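PDB 1VPV: UPF0230 protein TM1468 from Thermotoga maritima, which binds long-chain fatty acids such as palmitate and may take part in lipid transport or fatty acid metabolism. Local coordinates for residues A172-S177 / I201-I207; V176-L182 / T282-P286; L18-T22 / V100-S104; L139-V143 / F291-V295. All coordinates share one frame; numbering follows the deposited sequence.

Contact 1 of 4, residues A172-S177 / I201-I207; sequences AIFYVS and IRVCLHI. With PLM (palmitic acid), chain D; PO4 (phosphate ion), chain C.
Phe174 and Leu205 face each other as a hydrogen-bonded pair in the antiparallel strands 172-176 and 201-207, part of the mixed sheet in the C-terminal half of this DegV-family fold. Their backbones exchange two bonds, and the one from Leu205 N to Phe174 O is short (2.8 Å) and nearly straight at 171°. The packing is tightest on the sheet face that carries Phe174, Val176, Val203 and Leu205. The Phe174 ring is sandwiched: Leu205 CB makes a CH-pi contact with one face, 4.1 Å from the centroid, while CC of the palmitate lies over the centre of the opposite face. With CG set between the backbone N and the carbonyl carbon (chi1 67°), Phe174 brings the end of its ring over to Leu205 CB. Val176 CG2 continues this apolar layer against Val203 CB at 4.0 Å.

The end at Ser177 and Arg202 is looser and partly solvent-exposed. Arg202 runs beside the Tyr175 ring, its CD 4.0 Å from Tyr175 CD1, and the guanidinium turns only 25° from the ring plane. Its NE is held by Asp221. Both terminal nitrogens reach one oxygen of a phosphate, probably from the crystallisation liquor, with Arg202 NH1 2.8 Å from phosphate O3.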
# COMPACT_ATOMS: atom_id res chain seq x y z
N ALA A 172 -6.62 -2.99 4.64
CA ALA A 172 -6.71 -2.23 3.39
C ALA A 172 -8.13 -2.40 2.83
O ALA A 172 -8.58 -3.53 2.59
CB ALA A 172 -5.69 -2.71 2.41
N ILE A 173 -8.83 -1.27 2.69
CA ILE A 173 -10.26 -1.21 2.35
C ILE A 173 -10.45 -0.04 1.35
O ILE A 173 -10.00 1.08 1.60
CB ILE A 173 -11.10 -1.00 3.62
CG1 ILE A 173 -10.87 -2.17 4.61
CG2 ILE A 173 -12.59 -0.86 3.29
CD1 ILE A 173 -11.52 -2.01 5.97
N PHE A 174 -11.10 -0.30 0.22
CA PHE A 174 -11.16 0.73 -0.85
C PHE A 174 -12.32 0.48 -1.81
O PHE A 174 -12.93 -0.61 -1.81
CB PHE A 174 -9.81 0.81 -1.63
CG PHE A 174 -9.48 -0.43 -2.45
CD1 PHE A 174 -9.08 -1.62 -1.84
CD2 PHE A 174 -9.56 -0.39 -3.84
CE1 PHE A 174 -8.73 -2.78 -2.60
CE2 PHE A 174 -9.22 -1.50 -4.61
CZ PHE A 174 -8.82 -2.72 -3.99
N TYR A 175 -12.63 1.50 -2.61
CA TYR A 175 -13.63 1.35 -3.68
C TYR A 175 -13.13 1.93 -4.96
O TYR A 175 -12.40 2.94 -4.97
CB TYR A 175 -14.98 1.95 -3.33
CG TYR A 175 -15.09 3.49 -3.25
CD1 TYR A 175 -15.11 4.28 -4.41
CD2 TYR A 175 -15.27 4.13 -2.04
CE1 TYR A 175 -15.23 5.64 -4.35
CE2 TYR A 175 -15.42 5.52 -1.97
CZ TYR A 175 -15.41 6.25 -3.12
OH TYR A 175 -15.56 7.59 -3.05
N VAL A 176 -13.52 1.28 -6.06
CA VAL A 176 -13.24 1.72 -7.40
C VAL A 176 -14.57 2.04 -8.07
O VAL A 176 -15.63 1.60 -7.62
CB VAL A 176 -12.49 0.62 -8.20
CG1 VAL A 176 -11.14 0.32 -7.56
CG2 VAL A 176 -13.33 -0.64 -8.34
N SER A 177 -14.53 2.81 -9.15
CA SER A 177 -15.74 3.12 -9.90
C SER A 177 -15.83 2.34 -11.21
O SER A 177 -16.92 2.23 -11.80
CB SER A 177 -15.83 4.61 -10.16
OG SER A 177 -14.74 5.00 -11.00
N ILE A 201 -22.13 3.01 -10.26
CA ILE A 201 -21.69 1.89 -9.43
C ILE A 201 -20.31 2.18 -8.81
O ILE A 201 -19.47 2.84 -9.42
CB ILE A 201 -21.64 0.51 -10.21
CG1 ILE A 201 -21.44 -0.65 -9.24
CG2 ILE A 201 -20.50 0.46 -11.21
CD1 ILE A 201 -21.89 -1.98 -9.77
N ARG A 202 -20.12 1.68 -7.60
CA ARG A 202 -18.84 1.63 -6.91
C ARG A 202 -18.73 0.22 -6.38
O ARG A 202 -19.69 -0.33 -5.86
CB ARG A 202 -18.85 2.58 -5.74
CG ARG A 202 -19.30 4.00 -6.09
CD ARG A 202 -18.21 4.72 -6.88
NE ARG A 202 -18.56 6.13 -6.97
CZ ARG A 202 -19.08 6.72 -8.04
NH1 ARG A 202 -19.34 6.05 -9.15
NH2 ARG A 202 -19.39 7.99 -7.97
N VAL A 203 -17.56 -0.35 -6.52
CA VAL A 203 -17.29 -1.70 -6.07
C VAL A 203 -16.33 -1.59 -4.92
O VAL A 203 -15.26 -0.99 -5.07
CB VAL A 203 -16.62 -2.51 -7.19
CG1 VAL A 203 -16.15 -3.90 -6.72
CG2 VAL A 203 -17.61 -2.67 -8.32
N CYS A 204 -16.72 -2.19 -3.79
CA CYS A 204 -15.93 -2.16 -2.56
C CYS A 204 -15.11 -3.42 -2.39
O CYS A 204 -15.64 -4.52 -2.45
CB CYS A 204 -16.83 -1.96 -1.34
SG CYS A 204 -17.95 -0.51 -1.45
N LEU A 205 -13.83 -3.24 -2.12
CA LEU A 205 -12.96 -4.36 -1.88
C LEU A 205 -12.20 -4.20 -0.57
O LEU A 205 -12.11 -3.09 -0.00
CB LEU A 205 -11.96 -4.54 -3.03
CG LEU A 205 -12.53 -4.71 -4.46
CD1 LEU A 205 -12.78 -3.38 -5.16
CD2 LEU A 205 -11.58 -5.51 -5.30
N HIS A 206 -11.68 -5.32 -0.08
CA HIS A 206 -10.66 -5.33 0.97
C HIS A 206 -9.68 -6.43 0.68
O HIS A 206 -9.84 -7.19 -0.28
CB HIS A 206 -11.26 -5.50 2.36
CG HIS A 206 -11.91 -6.83 2.59
ND1 HIS A 206 -11.62 -7.62 3.68
CD2 HIS A 206 -12.83 -7.51 1.86
CE1 HIS A 206 -12.34 -8.72 3.62
NE2 HIS A 206 -13.09 -8.68 2.53
N ILE A 207 -8.65 -6.49 1.50
CA ILE A 207 -7.64 -7.51 1.41
C ILE A 207 -7.76 -8.42 2.61
O ILE A 207 -7.76 -7.96 3.72
CB ILE A 207 -6.27 -6.87 1.42
CG1 ILE A 207 -6.20 -5.89 0.26
CG2 ILE A 207 -5.20 -7.97 1.39
CD1 ILE A 207 -4.80 -5.55 -0.22
C1 PLM D . 3.40 -6.47 -10.06
O1 PLM D . 4.17 -7.34 -9.56
O2 PLM D . 3.29 -6.32 -11.32
C2 PLM D . 2.62 -5.59 -9.11
C3 PLM D . 1.18 -6.04 -8.99
C4 PLM D . 0.39 -5.04 -8.15
C5 PLM D . -1.07 -5.48 -8.11
C6 PLM D . -1.92 -4.54 -7.29
C7 PLM D . -3.37 -5.00 -7.19
C8 PLM D . -4.28 -3.86 -6.73
C9 PLM D . -4.12 -3.59 -5.25
CA PLM D . -4.95 -2.41 -4.80
CB PLM D . -4.89 -2.26 -3.28
CC PLM D . -5.48 -0.91 -2.86
CD PLM D . -5.59 -0.78 -1.33
CE PLM D . -5.96 0.62 -0.89
CF PLM D . -6.26 0.72 0.60
CG PLM D . -4.99 0.88 1.44
P PO4 C . -19.47 8.41 -12.19
O1 PO4 C . -19.31 9.90 -12.24
O2 PO4 C . -20.15 8.12 -13.48
O3 PO4 C . -20.27 8.00 -11.00
O4 PO4 C . -18.14 7.72 -12.18
O HOH W 1 -7.65 -5.61 4.95

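Contact 2 of 4, residues V176-L182 / T282-P286; sequences VSNFDYL and THVGP. With PLM (palmitic acid), chain D.
Helix 278-284 lines the palmitate pocket through His283 and Val284; behind it Tyr181, from the start of helix 180-185, covers Gly285. Gly285 CA sits over the centre of the Tyr181 ring in a CH-pi contact, 3.6 Å from the centroid and 12° off the normal. Gly285, with positive phi, is the first residue after the helix to leave helical angles, and a side chain here would run into the ring. Farther along, Tyr181 OH comes to 3.7 Å from Pro286 CD, the two side chains crossing at about a right angle.

No direct hydrogen bond joins the segments; water does the polar work. One molecule donates to Asn178 O and Val284 O and accepts from Leu182 N, while a second donates to Tyr181 O and to Thr282 O, 2.6 Å from the latter. The Asn178 side chain caps the start of the helix through its OD1, 3.1 Å from Asp180 N. Val176 CG1 reaches Val284 CB at 3.9 Å, and Val284 CG1 in turn touches palmitate CA.

His283 points away from the 176-182 segment and lays one ring face on the lipid chain, palmitate C5 being 3.6 Å from its NE2. That nitrogen is hydrogen-bonded to Thr75, a palmitate-binding residue. Helix ends joined by water thus back the lipid-binding pocket, with a polar residue beside its lipid, as befits a fatty-acid-binding site.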
# COMPACT_ATOMS: atom_id res chain seq x y z
N VAL A 176 -13.52 1.28 -6.06
CA VAL A 176 -13.24 1.72 -7.40
C VAL A 176 -14.57 2.04 -8.07
O VAL A 176 -15.63 1.60 -7.62
CB VAL A 176 -12.49 0.62 -8.20
CG1 VAL A 176 -11.14 0.32 -7.56
CG2 VAL A 176 -13.33 -0.64 -8.34
N SER A 177 -14.53 2.81 -9.15
CA SER A 177 -15.74 3.12 -9.90
C SER A 177 -15.83 2.34 -11.21
O SER A 177 -16.92 2.23 -11.80
CB SER A 177 -15.83 4.61 -10.16
OG SER A 177 -14.74 5.00 -11.00
N ASN A 178 -14.73 1.75 -11.66
CA ASN A 178 -14.73 1.01 -12.91
C ASN A 178 -13.93 -0.27 -12.76
O ASN A 178 -12.66 -0.29 -12.89
CB ASN A 178 -14.21 1.90 -14.06
CG ASN A 178 -14.08 1.13 -15.34
OD1 ASN A 178 -14.30 -0.08 -15.35
ND2 ASN A 178 -13.73 1.79 -16.40
N PHE A 179 -14.65 -1.36 -12.54
CA PHE A 179 -14.03 -2.65 -12.14
C PHE A 179 -13.12 -3.24 -13.18
O PHE A 179 -12.32 -4.11 -12.86
CB PHE A 179 -15.11 -3.69 -11.85
CG PHE A 179 -14.65 -4.87 -11.04
CD1 PHE A 179 -14.04 -4.69 -9.80
CD2 PHE A 179 -14.89 -6.17 -11.47
CE1 PHE A 179 -13.64 -5.80 -9.02
CE2 PHE A 179 -14.51 -7.28 -10.70
CZ PHE A 179 -13.87 -7.08 -9.48
N ASP A 180 -13.30 -2.84 -14.43
CA ASP A 180 -12.50 -3.32 -15.55
C ASP A 180 -11.00 -3.20 -15.40
O ASP A 180 -10.26 -4.01 -15.93
CB ASP A 180 -12.89 -2.59 -16.82
CG ASP A 180 -14.19 -3.08 -17.37
OD1 ASP A 180 -14.57 -4.22 -17.05
OD2 ASP A 180 -14.83 -2.34 -18.16
N TYR A 181 -10.53 -2.20 -14.68
CA TYR A 181 -9.11 -2.06 -14.41
C TYR A 181 -8.58 -3.22 -13.59
O TYR A 181 -7.58 -3.87 -13.98
CB TYR A 181 -8.85 -0.75 -13.70
CG TYR A 181 -8.91 0.50 -14.58
CD1 TYR A 181 -10.09 1.21 -14.74
CD2 TYR A 181 -7.76 1.02 -15.16
CE1 TYR A 181 -10.12 2.37 -15.51
CE2 TYR A 181 -7.79 2.17 -15.91
CZ TYR A 181 -8.96 2.83 -16.09
OH TYR A 181 -8.99 3.95 -16.85
N LEU A 182 -9.22 -3.51 -12.47
CA LEU A 182 -8.81 -4.66 -11.66
C LEU A 182 -8.89 -5.98 -12.44
O LEU A 182 -7.99 -6.83 -12.37
CB LEU A 182 -9.66 -4.75 -10.40
CG LEU A 182 -9.25 -3.78 -9.29
CD1 LEU A 182 -10.29 -3.78 -8.20
CD2 LEU A 182 -7.92 -4.26 -8.70
N THR A 282 -2.70 1.82 -11.92
CA THR A 282 -2.83 1.07 -13.16
C THR A 282 -3.85 -0.02 -12.95
O THR A 282 -4.68 -0.29 -13.83
CB THR A 282 -1.46 0.53 -13.62
OG1 THR A 282 -0.67 1.61 -14.19
CG2 THR A 282 -1.65 -0.60 -14.66
N HIS A 283 -3.81 -0.62 -11.75
CA HIS A 283 -4.69 -1.73 -11.42
C HIS A 283 -6.05 -1.29 -10.92
O HIS A 283 -7.01 -2.01 -11.14
CB HIS A 283 -4.07 -2.63 -10.34
CG HIS A 283 -3.03 -3.53 -10.87
ND1 HIS A 283 -3.32 -4.82 -11.25
CD2 HIS A 283 -1.72 -3.34 -11.11
CE1 HIS A 283 -2.21 -5.38 -11.72
NE2 HIS A 283 -1.22 -4.51 -11.62
N VAL A 284 -6.15 -0.15 -10.23
CA VAL A 284 -7.44 0.21 -9.61
C VAL A 284 -8.25 1.16 -10.43
O VAL A 284 -9.48 1.15 -10.34
CB VAL A 284 -7.33 0.77 -8.14
CG1 VAL A 284 -6.89 -0.32 -7.19
CG2 VAL A 284 -6.42 1.95 -8.06
N GLY A 285 -7.54 1.97 -11.21
CA GLY A 285 -8.16 2.96 -12.07
C GLY A 285 -8.30 4.31 -11.37
O GLY A 285 -8.45 4.38 -10.15
N PRO A 286 -8.26 5.40 -12.15
CA PRO A 286 -8.36 6.72 -11.55
C PRO A 286 -9.73 6.87 -10.93
O PRO A 286 -10.67 6.22 -11.39
CB PRO A 286 -8.23 7.68 -12.76
CG PRO A 286 -7.73 6.86 -13.89
CD PRO A 286 -8.13 5.44 -13.61
C1 PLM D . 3.40 -6.47 -10.06
O1 PLM D . 4.17 -7.34 -9.56
O2 PLM D . 3.29 -6.32 -11.32
C2 PLM D . 2.62 -5.59 -9.11
C3 PLM D . 1.18 -6.04 -8.99
C4 PLM D . 0.39 -5.04 -8.15
C5 PLM D . -1.07 -5.48 -8.11
C6 PLM D . -1.92 -4.54 -7.29
C7 PLM D . -3.37 -5.00 -7.19
C8 PLM D . -4.28 -3.86 -6.73
C9 PLM D . -4.12 -3.59 -5.25
CA PLM D . -4.95 -2.41 -4.80
CB PLM D . -4.89 -2.26 -3.28
CC PLM D . -5.48 -0.91 -2.86
CD PLM D . -5.59 -0.78 -1.33
CE PLM D . -5.96 0.62 -0.89
CF PLM D . -6.26 0.72 0.60
CG PLM D . -4.99 0.88 1.44
O HOH W 2 -10.86 -1.29 -11.05
O HOH W 3 -5.37 -2.54 -14.96
O HOH W 4 -5.70 -6.65 -10.92

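Contact 3 of 4, residues L18-T22 / V100-S104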
# COMPACT_ATOMS: atom_id res chain seq x y z
N LEU A 18 12.94 -0.58 3.64
CA LEU A 18 12.59 -0.45 2.24
C LEU A 18 11.17 -0.96 2.02
O LEU A 18 10.82 -2.05 2.47
CB LEU A 18 13.57 -1.27 1.41
CG LEU A 18 13.34 -1.25 -0.09
CD1 LEU A 18 13.66 0.10 -0.66
CD2 LEU A 18 14.22 -2.33 -0.72
N VAL A 19 10.33 -0.17 1.37
CA VAL A 19 9.05 -0.71 0.84
C VAL A 19 9.14 -0.61 -0.68
O VAL A 19 10.03 0.03 -1.22
CB VAL A 19 7.80 0.04 1.36
CG1 VAL A 19 7.75 0.02 2.92
CG2 VAL A 19 7.77 1.50 0.85
N ASP A 20 8.24 -1.28 -1.37
CA ASP A 20 8.13 -1.18 -2.80
C ASP A 20 7.15 -0.07 -3.17
O ASP A 20 6.41 0.42 -2.31
CB ASP A 20 7.77 -2.53 -3.40
CG ASP A 20 6.37 -2.97 -3.03
OD1 ASP A 20 5.37 -2.32 -3.48
OD2 ASP A 20 6.27 -4.00 -2.33
N SER A 21 7.15 0.34 -4.45
CA SER A 21 6.36 1.49 -4.88
C SER A 21 4.84 1.30 -4.70
O SER A 21 4.10 2.27 -4.59
CB SER A 21 6.64 1.83 -6.33
OG SER A 21 6.32 0.72 -7.13
N THR A 22 4.41 0.04 -4.66
CA THR A 22 3.01 -0.28 -4.39
C THR A 22 2.56 -0.01 -2.94
O THR A 22 1.41 -0.15 -2.65
CB THR A 22 2.67 -1.76 -4.71
OG1 THR A 22 3.17 -2.61 -3.69
CG2 THR A 22 3.28 -2.17 -6.01
N VAL A 100 12.88 -5.20 4.75
CA VAL A 100 12.02 -5.03 3.56
C VAL A 100 10.58 -5.48 3.83
O VAL A 100 10.33 -6.59 4.28
CB VAL A 100 12.56 -5.87 2.35
CG1 VAL A 100 11.74 -5.62 1.09
CG2 VAL A 100 14.03 -5.59 2.11
N LEU A 101 9.63 -4.61 3.53
CA LEU A 101 8.20 -4.92 3.60
C LEU A 101 7.65 -4.82 2.21
O LEU A 101 7.67 -3.74 1.59
CB LEU A 101 7.46 -3.91 4.50
CG LEU A 101 7.54 -4.24 5.99
CD1 LEU A 101 8.89 -3.88 6.49
CD2 LEU A 101 6.49 -3.53 6.80
N THR A 102 7.19 -5.94 1.68
CA THR A 102 6.63 -5.97 0.33
C THR A 102 5.16 -6.19 0.35
O THR A 102 4.61 -6.77 1.29
CB THR A 102 7.19 -7.09 -0.53
OG1 THR A 102 6.67 -8.35 -0.08
CG2 THR A 102 8.72 -7.06 -0.52
N LEU A 103 4.52 -5.79 -0.74
CA LEU A 103 3.14 -6.18 -0.97
C LEU A 103 2.97 -7.73 -0.98
O LEU A 103 3.92 -8.49 -1.17
CB LEU A 103 2.58 -5.53 -2.25
CG LEU A 103 2.92 -6.13 -3.59
CD1 LEU A 103 1.88 -5.73 -4.59
CD2 LEU A 103 4.32 -5.78 -4.09
N SER A 104 1.74 -8.15 -0.75
CA SER A 104 1.38 -9.55 -0.67
C SER A 104 2.05 -10.42 -1.72
O SER A 104 1.99 -10.14 -2.93
CB SER A 104 -0.13 -9.71 -0.82
OG SER A 104 -0.44 -11.08 -1.05
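Asp20 and Leu103 both place CG between the backbone N and the carbonyl carbon (chi1 68° and 80°), which brings the carboxylate and the leucine branch together at the C-terminal end of strand 18-20, where it runs parallel beside 100-102. The two strands are neighbours in the mixed sheet of the N-terminal half of the DegV fold. Their short axes lie 4.9 Å apart at 18°. Within the strands, Leu101 N donates to Leu18 O at 3.0 Å. On one face of the sheet Leu18 CD2 meets Val100 CG2 at 4.3 Å; on the other Val19 CG1 approaches Leu101 CB.

As the strands part, the side chain of Asp20 takes over the role of the backbone. Its OD2 accepts from Leu103 N at 3.0 Å through the syn lone pair, with an N-H...O angle of 164°. This bond ties the chain at Leu103 to the residue just before the 3-10 segment at Ser21 and Thr22. With an alanine in place of Asp20, Leu103 N would probably lose its acceptor and the chain at Leu103 would be less firmly tied to the 18-22 segment.

Leu103 is buried, and crosses the Asp20 and Thr22 side chains at about right angles. It also touches Ser108, which binds the fatty acid carboxyl end, and the lipid itself, so this tie lies directly behind the pocket. The carboxylate that holds the Leu103 backbone also meets its side chain, Asp20 OD2 lying 3.2 Å from Leu103 CD2.

Contact 4 of 4, residues L139-V143 / F291-V295. With PLM (palmitic acid), chain D.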
# COMPACT_ATOMS: atom_id res chain seq x y z
N LEU A 139 2.01 1.44 7.30
CA LEU A 139 1.57 1.43 8.70
C LEU A 139 2.51 0.55 9.50
O LEU A 139 3.14 1.03 10.43
CB LEU A 139 0.08 1.03 8.85
CG LEU A 139 -0.93 2.00 8.23
CD1 LEU A 139 -2.31 1.44 8.17
CD2 LEU A 139 -0.94 3.32 8.97
N PRO A 140 2.67 -0.73 9.11
CA PRO A 140 3.71 -1.56 9.77
C PRO A 140 5.17 -1.06 9.65
O PRO A 140 5.99 -1.41 10.50
CB PRO A 140 3.55 -2.94 9.12
CG PRO A 140 2.74 -2.72 7.91
CD PRO A 140 1.90 -1.50 8.14
N ALA A 141 5.48 -0.26 8.65
CA ALA A 141 6.82 0.33 8.53
C ALA A 141 7.08 1.39 9.56
O ALA A 141 8.17 1.45 10.14
CB ALA A 141 7.04 0.91 7.16
N ARG A 142 6.12 2.29 9.72
CA ARG A 142 6.18 3.29 10.78
C ARG A 142 6.37 2.62 12.13
O ARG A 142 7.23 3.03 12.91
CB ARG A 142 4.93 4.13 10.84
CG ARG A 142 4.93 5.13 12.01
CD ARG A 142 3.92 6.23 11.84
NE ARG A 142 2.57 5.65 11.71
CZ ARG A 142 1.47 6.36 11.51
NH1 ARG A 142 1.51 7.69 11.46
NH2 ARG A 142 0.30 5.74 11.39
N VAL A 143 5.56 1.61 12.38
CA VAL A 143 5.58 0.92 13.67
C VAL A 143 6.92 0.28 13.89
O VAL A 143 7.45 0.35 14.97
CB VAL A 143 4.45 -0.15 13.77
CG1 VAL A 143 4.63 -0.99 14.98
CG2 VAL A 143 3.06 0.54 13.81
N PHE A 291 -8.69 3.46 2.37
CA PHE A 291 -7.77 3.70 3.44
C PHE A 291 -7.04 2.48 3.92
O PHE A 291 -7.56 1.36 3.84
CB PHE A 291 -8.40 4.48 4.60
CG PHE A 291 -9.77 4.02 5.05
CD1 PHE A 291 -10.18 2.71 4.97
CD2 PHE A 291 -10.62 4.93 5.65
CE1 PHE A 291 -11.44 2.35 5.42
CE2 PHE A 291 -11.88 4.56 6.08
CZ PHE A 291 -12.28 3.28 5.98
N GLY A 292 -5.80 2.71 4.36
CA GLY A 292 -5.04 1.75 5.16
C GLY A 292 -5.32 2.13 6.59
O GLY A 292 -5.19 3.30 6.94
N ILE A 293 -5.70 1.16 7.41
CA ILE A 293 -6.05 1.39 8.78
C ILE A 293 -5.15 0.58 9.71
O ILE A 293 -4.91 -0.60 9.44
CB ILE A 293 -7.51 0.94 9.06
CG1 ILE A 293 -8.53 1.69 8.18
CG2 ILE A 293 -7.84 1.06 10.51
CD1 ILE A 293 -8.80 3.08 8.57
N GLU A 294 -4.66 1.22 10.79
CA GLU A 294 -4.01 0.57 11.93
C GLU A 294 -4.87 0.71 13.16
O GLU A 294 -5.14 1.82 13.64
CB GLU A 294 -2.64 1.19 12.25
CG GLU A 294 -1.99 0.64 13.57
CD GLU A 294 -0.76 1.43 14.06
OE1 GLU A 294 -0.39 2.43 13.39
OE2 GLU A 294 -0.16 1.05 15.11
N VAL A 295 -5.28 -0.42 13.72
CA VAL A 295 -5.99 -0.43 14.99
C VAL A 295 -4.94 -0.42 16.12
O VAL A 295 -4.12 -1.33 16.23
CB VAL A 295 -6.91 -1.67 15.11
CG1 VAL A 295 -7.76 -1.63 16.37
CG2 VAL A 295 -7.80 -1.78 13.88
C1 PLM D . 3.40 -6.47 -10.06
O1 PLM D . 4.17 -7.34 -9.56
O2 PLM D . 3.29 -6.32 -11.32
C2 PLM D . 2.62 -5.59 -9.11
C3 PLM D . 1.18 -6.04 -8.99
C4 PLM D . 0.39 -5.04 -8.15
C5 PLM D . -1.07 -5.48 -8.11
C6 PLM D . -1.92 -4.54 -7.29
C7 PLM D . -3.37 -5.00 -7.19
C8 PLM D . -4.28 -3.86 -6.73
C9 PLM D . -4.12 -3.59 -5.25
CA PLM D . -4.95 -2.41 -4.80
CB PLM D . -4.89 -2.26 -3.28
CC PLM D . -5.48 -0.91 -2.86
CD PLM D . -5.59 -0.78 -1.33
CE PLM D . -5.96 0.62 -0.89
CF PLM D . -6.26 0.72 0.60
CG PLM D . -4.99 0.88 1.44
O HOH W 5 1.74 2.90 11.80
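Leu139, on helix 139-143, and Glu294, on strand 291-295, bring their CA atoms to 6.5 Å where the helix packs over the sheet, the two short axes staying 9.8 Å apart at 41°. Leu139 supplies the apolar part of the contact. Its CD1 presses on the strand backbone, 3.3 Å from Ile293 C, and also touches Gly292 C at 3.5 Å. The N of Gly292 is 3.5 Å from the terminal carbon CG of palmitate, so this strand also borders the tail of the lipid.

One turn farther along the helix the contact becomes polar. Glu294 extends toward the helix with CG anti to its N (chi1 173°) and an outstretched chain beyond, which carries the carboxylate to Val143 and Arg142. Val143 CG2 lies 3.5 Å from Glu294 OE2. The salt bridge from Arg142 NH2 to Glu294 OE1 is long, 3.9 Å, with guanidinium and carboxylate planes 49° apart. A water bridges the two more closely: it accepts from Arg142 NE and donates to Leu139 O and to Glu294 OE1, the last at 2.7 Å. Glu294 also pairs with Arg243 and Arg164, and Arg142 with Asp270. A glutamine in place of Glu294 would probably leave Arg243 and Arg164 without their negative partner inside the fold. Several arginines sharing this one carboxylate would be expected to favour its ionised form, and helix and sheet are linked by a long salt bridge and a shared water as well as by apolar contact.

Palmitate connects three of the contacts directly: contacts 1, 2 and 4 each touch its chain, and Leu103 of contact 3 also reaches it. Contacts 1 and 2 lie side by side, centres 9 Å apart, sharing Val176 and Ser177; Leu205 CD2 packs on Leu182 CD1 at 3.6 Å. Contact 4 extends the sheet of contact 1, where Ile173 O and Phe291 N are 2.8 Å apart, a probable hydrogen bond between neighbouring strands. Contact 3 belongs to the other sheet, its centre about 21 Å from those of contacts 1 and 2, yet it meets contact 4 through Leu101 CD2 and Pro140 CB at 3.8 Å. The lipid thus lies between the two halves of the fold.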